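Phenolic acid decarboxylase (Sedimentibacter hydroxybenzoicus, PDB 7AE5) catalyses the reversible, non-oxidative decarboxylation of phenolic acids such as 4-hydroxybenzoate and 3,4-dihydroxybenzoate with prenylated FMN, and also acts on vanillic acid. Local coordinates at the interface of chains A and B. Coordinates in Å, arbitrary orientation; residue numbers count along the deposited sequence, not the author numbering. Chains: chain A/B, Phenolic acid decarboxylase.

Contact 1: the interface of chains A and B. Residues chain A 463-464, 467-468, 471; chain B 36-37, 40-41, 43.
A:Trp467 and B:Ala37 meet where two helices pack across the subunit boundary. One is helix 464-475 of chain A, near its C-terminus. The other is helix 30-43 of chain B, whose contact face carries B:Ala36, B:Ala37, B:Ala40 and B:Ala41 and ends in B:Asn43. The tight part lies around the indole. The B:Ala37 methyl sits over one face of the six-membered ring, toward its rim, in a CH-pi contact. Its CB is 3.6 Å from A:Trp467 CE3. At the pyrrole side, B:Ala36 CB reaches A:Trp467 CD1 at 3.8 Å. The carbonyl oxygen of A:Gly463 lies in the ring plane at the indole edge. The B:Ala40 methyl packs against the backbone of chain A, where B:Ala40 CB is 3.4 Å from A:Glu468 N. The small alanine side chain lets the two helices approach closely at this point. A:Leu471 extends the packing: its CD1 branch lies against the B:Ala40 methyl, the B:Ala37 carbonyl oxygen and the B:Ala41 backbone.

The looser side is polar and carried by longer side chains. A:Glu468 runs extended beyond CG (chi2 -175°) over B:Ala40. Its carboxylate thus arrives beside B:Asn43, at the end of the partner helix. B:Asn43 ND2 donates a nearly straight hydrogen bond of 3.0 Å to A:Glu468 OE2, 167° at the hydrogen. The acceptor lies close to the amide plane, but the donor comes from above the carboxylate plane. The two planes are almost perpendicular. A:Thr464 CG2 makes a lighter contact with the same ND2, at 3.7 Å. Together these contacts fasten the C-terminal helix of one subunit onto the N-terminal region of the other, and so probably help hold this pair together within the hexamer.

Contact 2: the interface of chains A and B. Residues chain A 401, 404-406, 408, 410; chain B 351-352, 383-384, 428.
B:Lys383 reaches across to carbonyl oxygens at the C-terminal end of helix 397-407 of chain A, in its last turn and just beyond. Both sides belong to the C-terminal domain of this UbiD-family decarboxylase. The side-chain amine nitrogen NZ donates a hydrogen bond of 2.9 Å to the A:Val408 oxygen. It approaches tilted out of the carbonyl plane, with a C=O...N angle of 152°. The same NZ makes a weak bond of 3.0 Å to the A:Thr405 oxygen. Carbonyl oxygens at a helix C-terminus carry partial negative charge, which probably favours the lysine charge here. B:Ser428 OG adds a weak bond of 3.3 Å to A:Val408 O, which thus has two donors from chain B.

Beside this polar centre lies an apolar one. B:Ile384 CD1 lies against A:Leu404, 3.7 Å from its CB and close to its carbonyl oxygen. A:Thr405 presents its carbon side to B:Ile351, whose CG2 is 3.6 Å from A:Thr405 CB. The A:Thr405 methyl, CG2, rests on the backbone of B:Gly352.

Farther out, the shape of each chain sets these contacts. B:Lys383 leaves with CG anti to the backbone N (chi1 178°). It then bends at chi3 (75°), which turns CE and NZ toward the helix end. On its way CD passes A:Pro410 CD at 3.9 Å, and the two side chains cross obliquely. A:Thr405 turns OG1 back to its own helix, where a weak bond to the A:Met401 carbonyl oxygen helps fix its rotation. This leaves CG2 directed at chain B. On the partner, B:Gly352 and B:Ile384 begin strands 352-357 and 384-389.

Contact 1: the interface of chains A and B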
ATOM      1  N   GLY A 463      42.381 -17.658  11.333  1.00 65.45           N
ATOM      2  CA  GLY A 463      43.559 -16.830  11.175  1.00 65.43           C
ATOM      3  C   GLY A 463      43.462 -15.755  10.120  1.00 62.58           C
ATOM      4  O   GLY A 463      44.496 -15.309   9.614  1.00 62.51           O
ATOM      5  N   THR A 464      42.251 -15.319   9.768  1.00 67.87           N
ATOM      6  CA  THR A 464      42.118 -14.248   8.785  1.00 65.58           C
ATOM      7  C   THR A 464      42.588 -12.915   9.353  1.00 65.86           C
ATOM      8  O   THR A 464      43.233 -12.127   8.650  1.00 65.18           O
ATOM      9  CB  THR A 464      40.670 -14.146   8.304  1.00 63.77           C
ATOM     10  OG1 THR A 464      40.286 -15.371   7.665  1.00 64.09           O
ATOM     11  CG2 THR A 464      40.517 -12.995   7.324  1.00 62.65           C
ATOM     12  N   TRP A 467      46.316 -12.914   9.266  1.00 66.85           N
ATOM     13  CA  TRP A 467      46.858 -12.834   7.914  1.00 65.59           C
ATOM     14  C   TRP A 467      46.662 -11.455   7.304  1.00 64.04           C
ATOM     15  O   TRP A 467      47.478 -11.026   6.478  1.00 63.87           O
ATOM     16  CB  TRP A 467      46.230 -13.906   7.026  1.00 64.45           C
ATOM     17  CG  TRP A 467      47.048 -15.149   6.988  1.00 66.19           C
ATOM     18  CD1 TRP A 467      46.877 -16.270   7.745  1.00 67.93           C
ATOM     19  CD2 TRP A 467      48.199 -15.388   6.171  1.00 66.66           C
ATOM     20  NE1 TRP A 467      47.839 -17.200   7.439  1.00 69.47           N
ATOM     21  CE2 TRP A 467      48.665 -16.683   6.475  1.00 68.64           C
ATOM     22  CE3 TRP A 467      48.875 -14.637   5.206  1.00 65.77           C
ATOM     23  CZ2 TRP A 467      49.776 -17.243   5.848  1.00 69.63           C
ATOM     24  CZ3 TRP A 467      49.978 -15.194   4.585  1.00 66.73           C
ATOM     25  CH2 TRP A 467      50.417 -16.484   4.909  1.00 68.57           C
ATOM     26  N   GLU A 468      45.589 -10.753   7.680  1.00 68.76           N
ATOM     27  CA  GLU A 468      45.478  -9.345   7.320  1.00 68.00           C
ATOM     28  C   GLU A 468      46.708  -8.581   7.788  1.00 69.90           C
ATOM     29  O   GLU A 468      47.303  -7.814   7.026  1.00 69.75           O
ATOM     30  CB  GLU A 468      44.208  -8.735   7.918  1.00 67.27           C
ATOM     31  CG  GLU A 468      42.922  -9.159   7.231  1.00 65.17           C
ATOM     32  CD  GLU A 468      41.705  -8.432   7.772  1.00 64.82           C
ATOM     33  OE1 GLU A 468      41.809  -7.220   8.055  1.00 65.18           O
ATOM     34  OE2 GLU A 468      40.641  -9.073   7.911  1.00 64.66           O
ATOM     35  N   LEU A 471      49.955  -9.528   5.768  1.00 65.46           N
ATOM     36  CA  LEU A 471      49.965  -9.118   4.368  1.00 64.06           C
ATOM     37  C   LEU A 471      50.282  -7.633   4.219  1.00 64.49           C
ATOM     38  O   LEU A 471      51.070  -7.254   3.344  1.00 64.81           O
ATOM     39  CB  LEU A 471      48.630  -9.453   3.701  1.00 61.91           C
ATOM     40  CG  LEU A 471      48.393 -10.915   3.306  1.00 61.52           C
ATOM     41  CD1 LEU A 471      47.028 -11.078   2.644  1.00 59.59           C
ATOM     42  CD2 LEU A 471      49.497 -11.425   2.395  1.00 62.18           C
TER
ATOM     43  N   ALA B  36      42.899 -18.381   4.379  1.00 61.24           N
ATOM     44  CA  ALA B  36      42.865 -17.191   5.221  1.00 60.63           C
ATOM     45  C   ALA B  36      43.550 -16.016   4.537  1.00 58.46           C
ATOM     46  O   ALA B  36      43.115 -14.868   4.677  1.00 57.75           O
ATOM     47  CB  ALA B  36      43.520 -17.475   6.573  1.00 62.32           C
ATOM     48  N   ALA B  37      44.621 -16.285   3.788  1.00 53.48           N
ATOM     49  CA  ALA B  37      45.298 -15.213   3.069  1.00 51.86           C
ATOM     50  C   ALA B  37      44.460 -14.703   1.906  1.00 50.45           C
ATOM     51  O   ALA B  37      44.529 -13.516   1.569  1.00 49.44           O
ATOM     52  CB  ALA B  37      46.662 -15.688   2.577  1.00 51.93           C
ATOM     53  N   ALA B  40      41.947 -12.632   3.611  1.00 47.32           N
ATOM     54  CA  ALA B  40      42.614 -11.445   4.137  1.00 47.70           C
ATOM     55  C   ALA B  40      42.970 -10.465   3.027  1.00 46.40           C
ATOM     56  O   ALA B  40      42.852  -9.247   3.207  1.00 46.71           O
ATOM     57  CB  ALA B  40      43.867 -11.842   4.917  1.00 48.75           C
ATOM     58  N   ALA B  41      43.423 -10.971   1.878  1.00 51.41           N
ATOM     59  CA  ALA B  41      43.715 -10.090   0.752  1.00 50.46           C
ATOM     60  C   ALA B  41      42.452  -9.385   0.281  1.00 50.06           C
ATOM     61  O   ALA B  41      42.459  -8.176   0.025  1.00 50.13           O
ATOM     62  CB  ALA B  41      44.354 -10.879  -0.390  1.00 49.74           C
ATOM     63  N   ASN B  43      39.996  -8.696   2.139  1.00 54.32           N
ATOM     64  CA  ASN B  43      39.580  -7.801   3.212  1.00 55.77           C
ATOM     65  C   ASN B  43      40.356  -6.491   3.239  1.00 56.13           C
ATOM     66  O   ASN B  43      39.972  -5.587   3.989  1.00 56.96           O
ATOM     67  CB  ASN B  43      39.719  -8.505   4.563  1.00 57.23           C
ATOM     68  CG  ASN B  43      38.605  -9.500   4.816  1.00 57.42           C
ATOM     69  OD1 ASN B  43      37.745  -9.716   3.963  1.00 56.19           O
ATOM     70  ND2 ASN B  43      38.618 -10.115   5.992  1.00 59.09           N
TER

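Contact 2: the interface of chains A and B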
ATOM      1  N   MET A 401      25.476  -3.544  -0.366  1.00 45.62           N
ATOM      2  CA  MET A 401      24.747  -4.020  -1.537  1.00 46.81           C
ATOM      3  C   MET A 401      24.510  -5.522  -1.460  1.00 47.87           C
ATOM      4  O   MET A 401      23.427  -6.004  -1.810  1.00 48.76           O
ATOM      5  CB  MET A 401      25.505  -3.667  -2.817  1.00 47.60           C
ATOM      6  CG  MET A 401      25.376  -2.215  -3.242  1.00 47.13           C
ATOM      7  SD  MET A 401      23.676  -1.703  -3.579  1.00 47.28           S
ATOM      8  CE  MET A 401      23.048  -3.105  -4.505  1.00 49.44           C
ATOM      9  N   LEU A 404      21.702  -6.071   0.759  1.00 34.77           N
ATOM     10  CA  LEU A 404      20.466  -5.701   0.079  1.00 35.07           C
ATOM     11  C   LEU A 404      19.996  -6.807  -0.859  1.00 37.17           C
ATOM     12  O   LEU A 404      18.800  -7.113  -0.920  1.00 37.89           O
ATOM     13  CB  LEU A 404      20.662  -4.398  -0.699  1.00 34.49           C
ATOM     14  CG  LEU A 404      20.895  -3.103   0.083  1.00 32.66           C
ATOM     15  CD1 LEU A 404      20.964  -1.921  -0.873  1.00 32.58           C
ATOM     16  CD2 LEU A 404      19.808  -2.886   1.127  1.00 31.75           C
ATOM     17  N   THR A 405      20.924  -7.422  -1.596  1.00 31.03           N
ATOM     18  CA  THR A 405      20.549  -8.384  -2.625  1.00 33.25           C
ATOM     19  C   THR A 405      20.252  -9.774  -2.075  1.00 34.07           C
ATOM     20  O   THR A 405      19.652 -10.585  -2.786  1.00 35.80           O
ATOM     21  CB  THR A 405      21.649  -8.487  -3.688  1.00 33.71           C
ATOM     22  OG1 THR A 405      22.865  -8.946  -3.085  1.00 32.74           O
ATOM     23  CG2 THR A 405      21.885  -7.137  -4.358  1.00 33.31           C
ATOM     24  N   THR A 406      20.647 -10.073  -0.834  1.00 38.13           N
ATOM     25  CA  THR A 406      20.435 -11.403  -0.276  1.00 39.00           C
ATOM     26  C   THR A 406      19.596 -11.443   0.998  1.00 38.51           C
ATOM     27  O   THR A 406      19.098 -12.520   1.340  1.00 39.56           O
ATOM     28  CB  THR A 406      21.782 -12.093   0.003  1.00 38.82           C
ATOM     29  OG1 THR A 406      22.503 -11.367   1.005  1.00 37.48           O
ATOM     30  CG2 THR A 406      22.621 -12.165  -1.264  1.00 39.16           C
ATOM     31  N   VAL A 408      17.113  -8.824   1.811  1.00 35.23           N
ATOM     32  CA  VAL A 408      15.975  -7.922   1.688  1.00 34.46           C
ATOM     33  C   VAL A 408      14.920  -8.600   0.829  1.00 36.32           C
ATOM     34  O   VAL A 408      15.134  -8.843  -0.366  1.00 37.86           O
ATOM     35  CB  VAL A 408      16.374  -6.568   1.085  1.00 33.26           C
ATOM     36  CG1 VAL A 408      15.132  -5.747   0.763  1.00 32.81           C
ATOM     37  CG2 VAL A 408      17.275  -5.809   2.028  1.00 31.55           C
ATOM     38  N   PRO A 410      11.697  -7.259  -0.467  1.00 39.38           N
ATOM     39  CA  PRO A 410      11.041  -5.940  -0.479  1.00 37.70           C
ATOM     40  C   PRO A 410       9.573  -5.973  -0.094  1.00 37.37           C
ATOM     41  O   PRO A 410       9.022  -4.924   0.264  1.00 35.85           O
ATOM     42  CB  PRO A 410      11.232  -5.470  -1.927  1.00 38.83           C
ATOM     43  CG  PRO A 410      12.461  -6.195  -2.381  1.00 40.46           C
ATOM     44  CD  PRO A 410      12.359  -7.553  -1.747  1.00 41.38           C
TER
ATOM     45  N   ILE B 351      21.673  -9.085  -9.158  1.00 31.53           N
ATOM     46  CA  ILE B 351      20.458  -8.921  -8.368  1.00 31.58           C
ATOM     47  C   ILE B 351      20.269  -7.455  -8.002  1.00 29.07           C
ATOM     48  O   ILE B 351      19.136  -6.965  -7.921  1.00 28.48           O
ATOM     49  CB  ILE B 351      20.492  -9.829  -7.124  1.00 33.45           C
ATOM     50  CG1 ILE B 351      20.491 -11.298  -7.544  1.00 36.37           C
ATOM     51  CG2 ILE B 351      19.294  -9.564  -6.229  1.00 33.25           C
ATOM     52  CD1 ILE B 351      20.641 -12.252  -6.386  1.00 38.53           C
ATOM     53  N   GLY B 352      21.365  -6.730  -7.795  1.00 33.16           N
ATOM     54  CA  GLY B 352      21.335  -5.288  -7.624  1.00 31.36           C
ATOM     55  C   GLY B 352      21.911  -4.610  -8.858  1.00 30.50           C
ATOM     56  O   GLY B 352      22.986  -4.981  -9.335  1.00 30.96           O
ATOM     57  N   LYS B 383      16.560  -7.647  -8.679  1.00 33.80           N
ATOM     58  CA  LYS B 383      15.567  -7.380  -7.646  1.00 33.25           C
ATOM     59  C   LYS B 383      15.550  -5.925  -7.199  1.00 30.78           C
ATOM     60  O   LYS B 383      14.473  -5.362  -6.972  1.00 30.32           O
ATOM     61  CB  LYS B 383      15.815  -8.282  -6.432  1.00 34.39           C
ATOM     62  CG  LYS B 383      14.853  -8.055  -5.281  1.00 34.03           C
ATOM     63  CD  LYS B 383      15.103  -9.036  -4.150  1.00 35.47           C
ATOM     64  CE  LYS B 383      16.348  -8.660  -3.362  1.00 34.94           C
ATOM     65  NZ  LYS B 383      16.814  -9.775  -2.491  1.00 36.83           N
ATOM     66  N   ILE B 384      16.717  -5.302  -7.068  1.00 39.40           N
ATOM     67  CA  ILE B 384      16.835  -3.911  -6.643  1.00 37.76           C
ATOM     68  C   ILE B 384      17.423  -3.119  -7.802  1.00 37.00           C
ATOM     69  O   ILE B 384      18.572  -3.350  -8.200  1.00 37.05           O
ATOM     70  CB  ILE B 384      17.698  -3.776  -5.380  1.00 37.78           C
ATOM     71  CG1 ILE B 384      17.221  -4.772  -4.319  1.00 39.10           C
ATOM     72  CG2 ILE B 384      17.657  -2.347  -4.856  1.00 36.93           C
ATOM     73  CD1 ILE B 384      17.639  -4.431  -2.906  1.00 39.47           C
ATOM     74  N   SER B 428      16.504 -14.938   0.308  1.00 43.62           N
ATOM     75  CA  SER B 428      15.412 -14.198   0.925  1.00 41.35           C
ATOM     76  C   SER B 428      14.108 -14.291   0.143  1.00 40.55           C
ATOM     77  O   SER B 428      13.102 -13.728   0.587  1.00 38.92           O
ATOM     78  CB  SER B 428      15.804 -12.730   1.093  1.00 39.07           C
ATOM     79  OG  SER B 428      15.858 -12.078  -0.162  1.00 37.72           O
TER

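Contact 1 and contact 2 belong to the same two-fold interface, and their centres lie about 28 Å apart. They share no residue or secondary-structure element. Contact 1 joins the C-terminal helix of chain A to an N-terminal helix of chain B. Contact 2 joins C-terminal domain segments of both chains. Because of the two-fold axis, each has a twin with the chains exchanged, giving this A/B pair within the hexamer several separated points of attachment. Their centres lie about 39 Å (contact 1) and 31 Å (contact 2) from A:Glu278, the predicted proton donor, which fits a role in assembly more than in chemistry.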